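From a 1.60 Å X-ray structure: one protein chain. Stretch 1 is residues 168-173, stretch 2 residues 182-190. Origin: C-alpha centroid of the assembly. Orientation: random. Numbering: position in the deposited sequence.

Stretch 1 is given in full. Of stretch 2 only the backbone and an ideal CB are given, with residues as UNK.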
# COMPACT_ATOMS: atom_id res chain seq x y z
N THR A 168 -10.26 11.88 -11.73
CA THR A 168 -11.54 12.12 -12.39
C THR A 168 -12.06 13.51 -12.04
O THR A 168 -11.42 14.25 -11.30
CB THR A 168 -12.62 11.09 -12.00
OG1 THR A 168 -12.99 11.30 -10.63
CG2 THR A 168 -12.11 9.67 -12.16
N LYS A 169 -13.20 13.88 -12.60
CA LYS A 169 -13.80 15.16 -12.29
C LYS A 169 -14.24 15.26 -10.83
O LYS A 169 -14.47 16.35 -10.34
CB LYS A 169 -15.00 15.42 -13.20
CG LYS A 169 -16.19 14.57 -12.87
CD LYS A 169 -17.35 14.86 -13.83
CE LYS A 169 -18.59 14.07 -13.42
NZ LYS A 169 -19.49 13.82 -14.58
N ASP A 170 -14.35 14.11 -10.16
CA ASP A 170 -14.89 14.09 -8.80
C ASP A 170 -13.85 13.81 -7.71
O ASP A 170 -14.04 14.20 -6.56
CB ASP A 170 -16.00 13.05 -8.70
CG ASP A 170 -17.20 13.40 -9.54
OD1 ASP A 170 -17.66 14.56 -9.51
OD2 ASP A 170 -17.67 12.51 -10.27
N LYS A 171 -12.77 13.13 -8.05
CA LYS A 171 -11.79 12.81 -7.02
C LYS A 171 -10.41 12.48 -7.56
O LYS A 171 -10.24 12.19 -8.75
CB LYS A 171 -12.28 11.65 -6.16
CG LYS A 171 -12.57 10.40 -6.92
CD LYS A 171 -12.77 9.23 -5.97
CE LYS A 171 -13.19 8.01 -6.75
NZ LYS A 171 -12.07 7.49 -7.58
N MET A 172 -9.44 12.54 -6.66
CA MET A 172 -8.06 12.21 -6.95
C MET A 172 -7.61 11.09 -6.02
O MET A 172 -7.49 11.31 -4.81
CB MET A 172 -7.17 13.44 -6.77
CG MET A 172 -5.79 13.32 -7.39
SD MET A 172 -5.83 13.63 -9.17
CE MET A 172 -6.21 15.38 -9.23
N ASP A 173 -7.39 9.90 -6.58
CA ASP A 173 -6.89 8.75 -5.81
C ASP A 173 -5.40 8.58 -6.07
O ASP A 173 -4.96 8.67 -7.22
CB ASP A 173 -7.59 7.45 -6.21
CG ASP A 173 -9.02 7.34 -5.70
OD1 ASP A 173 -9.80 6.65 -6.37
OD2 ASP A 173 -9.36 7.88 -4.64
N UNK A 182 -4.19 7.39 -0.52
CA UNK A 182 -4.71 8.73 -0.24
C UNK A 182 -5.78 9.10 -1.26
O UNK A 182 -5.64 8.82 -2.45
CB UNK A 182 -3.58 9.76 -0.25
N UNK A 183 -6.84 9.75 -0.78
CA UNK A 183 -7.91 10.21 -1.64
C UNK A 183 -8.26 11.66 -1.32
O UNK A 183 -8.43 12.02 -0.15
CB UNK A 183 -9.14 9.31 -1.49
N UNK A 184 -8.35 12.50 -2.34
CA UNK A 184 -8.82 13.87 -2.18
C UNK A 184 -10.11 13.99 -2.97
O UNK A 184 -10.13 13.78 -4.19
CB UNK A 184 -7.78 14.89 -2.65
N UNK A 185 -11.19 14.29 -2.27
CA UNK A 185 -12.51 14.39 -2.88
C UNK A 185 -13.32 15.43 -2.14
O UNK A 185 -14.20 15.10 -1.34
CB UNK A 185 -13.23 13.04 -2.87
N UNK A 186 -13.03 16.70 -2.39
CA UNK A 186 -13.81 17.75 -1.72
C UNK A 186 -15.22 17.88 -2.29
O UNK A 186 -15.41 17.75 -3.49
CB UNK A 186 -13.09 19.09 -1.84
N UNK A 187 -16.18 18.19 -1.43
CA UNK A 187 -17.57 18.29 -1.87
C UNK A 187 -17.78 19.63 -2.57
O UNK A 187 -18.61 19.76 -3.46
CB UNK A 187 -18.53 18.14 -0.69
N UNK A 188 -16.99 20.61 -2.16
CA UNK A 188 -17.04 21.96 -2.71
C UNK A 188 -15.96 22.21 -3.75
O UNK A 188 -14.82 22.50 -3.40
CB UNK A 188 -16.91 22.99 -1.58
N UNK A 189 -16.29 22.05 -5.03
CA UNK A 189 -15.26 22.16 -6.05
C UNK A 189 -15.20 23.50 -6.79
O UNK A 189 -15.36 23.57 -8.01
CB UNK A 189 -15.47 21.04 -7.07
N UNK A 190 -14.92 24.56 -6.05
CA UNK A 190 -14.55 25.83 -6.65
C UNK A 190 -13.19 25.67 -7.32
O UNK A 190 -12.49 24.69 -7.05
CB UNK A 190 -14.52 26.95 -5.61

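Position 182 lies in an extended backbone, phi/psi -162/139, and its CA-to-CB bond points sideways, with nothing of stretch 1 within 5.5 Å of the ideal CB. Stretch 1 therefore sets few demands, and beta-branched or aromatic residues would suit the strand. The deposited residue is Tyr 182. Its backbone O lies 3.6 Å from Asp 173 CA in a CA-H...O contact, while the closest approach of its ring is Tyr 182 CD2 to Met 172 O, 5.5 Å.

Position 183 pairs with Asp 173 in an antiparallel, non-hydrogen-bonded bridge, so both side chains emerge on the same face of the sheet. The ideal CB is 3.5 Å from Asp 173 OD2. A carboxylate so close favours a short donor: serine or threonine could reach it directly, and the extended backbone favours the beta-branched choice. The residue is Thr 183; at chi1 -63° (m), its OG1 donates a hydrogen bond of 2.8 Å to Asp 173 OD2. The carboxylate is used twice, since Lys 171 NZ forms a salt bridge of 2.7 Å with Asp 173 OD1. Thr 183 CG2 also lies 4.4 Å from Lys 171 CD, so the methyl meets the aliphatic part of that lysine.

Position 184 faces Met 172 in a hydrogen-bonded antiparallel pair. The backbone does the joining: Met 172 N donates to the O of position 184 at 2.8 Å, and the N of position 184 donates to Met 172 O at 2.9 Å. Its CB shares a face with the Met 172 side chain, so an apolar residue is expected, whether aliphatic or aromatic. It is Phe 184. Its CB and Met 172 CB are 4.4 Å apart, but with chi1 at 180° (t) the ring leads away from stretch 1, so the apolar contact is made near the backbone.

At position 185 the strand pairing has ended. The ideal CB lies 3.7 Å from Lys 171 CB and 3.9 Å from Asp 170 O, and a small or medium polar residue would fit. The residue is Asn 185. Its OD1 stands 2.8 Å from Asp 170 O, yet two acceptors cannot bond to each other; a donor is needed between them.

Position 186, phi -74°, is compatible with proline, and stretch 1 is out of reach of its CB; Pro 186 occupies it. Position 187 points away and could hold many residues; it is Thr 187. Position 188, also free of stretch 1, would accept many residues, polar ones included; it is Asp 188.

Position 189 has its CB directed toward stretch 1 but still 7.0 Å from Asp 170 O, with the Asp 170 carbonyl and carboxylate ahead. A long cationic chain, lysine or arginine, suits this. Lys 189 passes CE within 3.6 Å of Lys 169 O, and its NZ donates to Asp 170 O (2.9 Å), to Pro 186 O (2.7 Å) and weakly to Asn 185 OD1 (3.3 Å). The ammonium thus supplies the donor that the two facing oxygens lack. A water accepts from Lys 189 NZ (2.8 Å) and donates to Asp 170 OD1 (2.6 Å).

Position 190 is out of reach, so stretch 1 sets no preference and many residues would serve; it is Thr 190.

Stretch 2 (182-190) YTFNPTDKT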
# COMPACT_ATOMS: atom_id res chain seq x y z
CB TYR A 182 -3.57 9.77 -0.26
CG TYR A 182 -4.00 11.21 -0.09
CD1 TYR A 182 -4.80 11.61 0.98
CD2 TYR A 182 -3.58 12.19 -0.99
CE1 TYR A 182 -5.21 12.93 1.12
CE2 TYR A 182 -3.97 13.51 -0.84
CZ TYR A 182 -4.77 13.88 0.21
OH TYR A 182 -5.17 15.20 0.32
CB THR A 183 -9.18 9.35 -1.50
OG1 THR A 183 -8.91 8.01 -1.92
CG2 THR A 183 -10.31 9.92 -2.34
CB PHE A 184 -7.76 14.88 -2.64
CG PHE A 184 -8.17 16.33 -2.50
CD1 PHE A 184 -8.49 16.85 -1.26
CD2 PHE A 184 -8.19 17.17 -3.61
CE1 PHE A 184 -8.86 18.19 -1.13
CE2 PHE A 184 -8.55 18.50 -3.49
CZ PHE A 184 -8.88 19.02 -2.24
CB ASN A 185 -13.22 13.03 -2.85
CG ASN A 185 -14.56 13.05 -3.56
OD1 ASN A 185 -15.08 14.11 -3.91
ND2 ASN A 185 -15.14 11.87 -3.77
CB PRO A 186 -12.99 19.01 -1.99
CG PRO A 186 -12.25 18.72 -3.27
CD PRO A 186 -11.94 17.25 -3.22
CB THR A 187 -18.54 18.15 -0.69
OG1 THR A 187 -18.17 19.08 0.34
CG2 THR A 187 -18.49 16.74 -0.12
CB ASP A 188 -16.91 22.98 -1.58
CG ASP A 188 -17.10 24.40 -2.04
OD1 ASP A 188 -17.49 24.60 -3.21
OD2 ASP A 188 -16.87 25.33 -1.24
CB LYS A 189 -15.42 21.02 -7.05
CG LYS A 189 -14.94 19.71 -6.47
CD LYS A 189 -14.90 18.64 -7.50
CE LYS A 189 -14.31 17.38 -6.93
NZ LYS A 189 -15.28 16.72 -5.99
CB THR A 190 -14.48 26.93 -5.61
OG1 THR A 190 -13.42 26.62 -4.70
CG2 THR A 190 -15.79 27.04 -4.85
O HOH W 1 -17.59 16.30 -7.54
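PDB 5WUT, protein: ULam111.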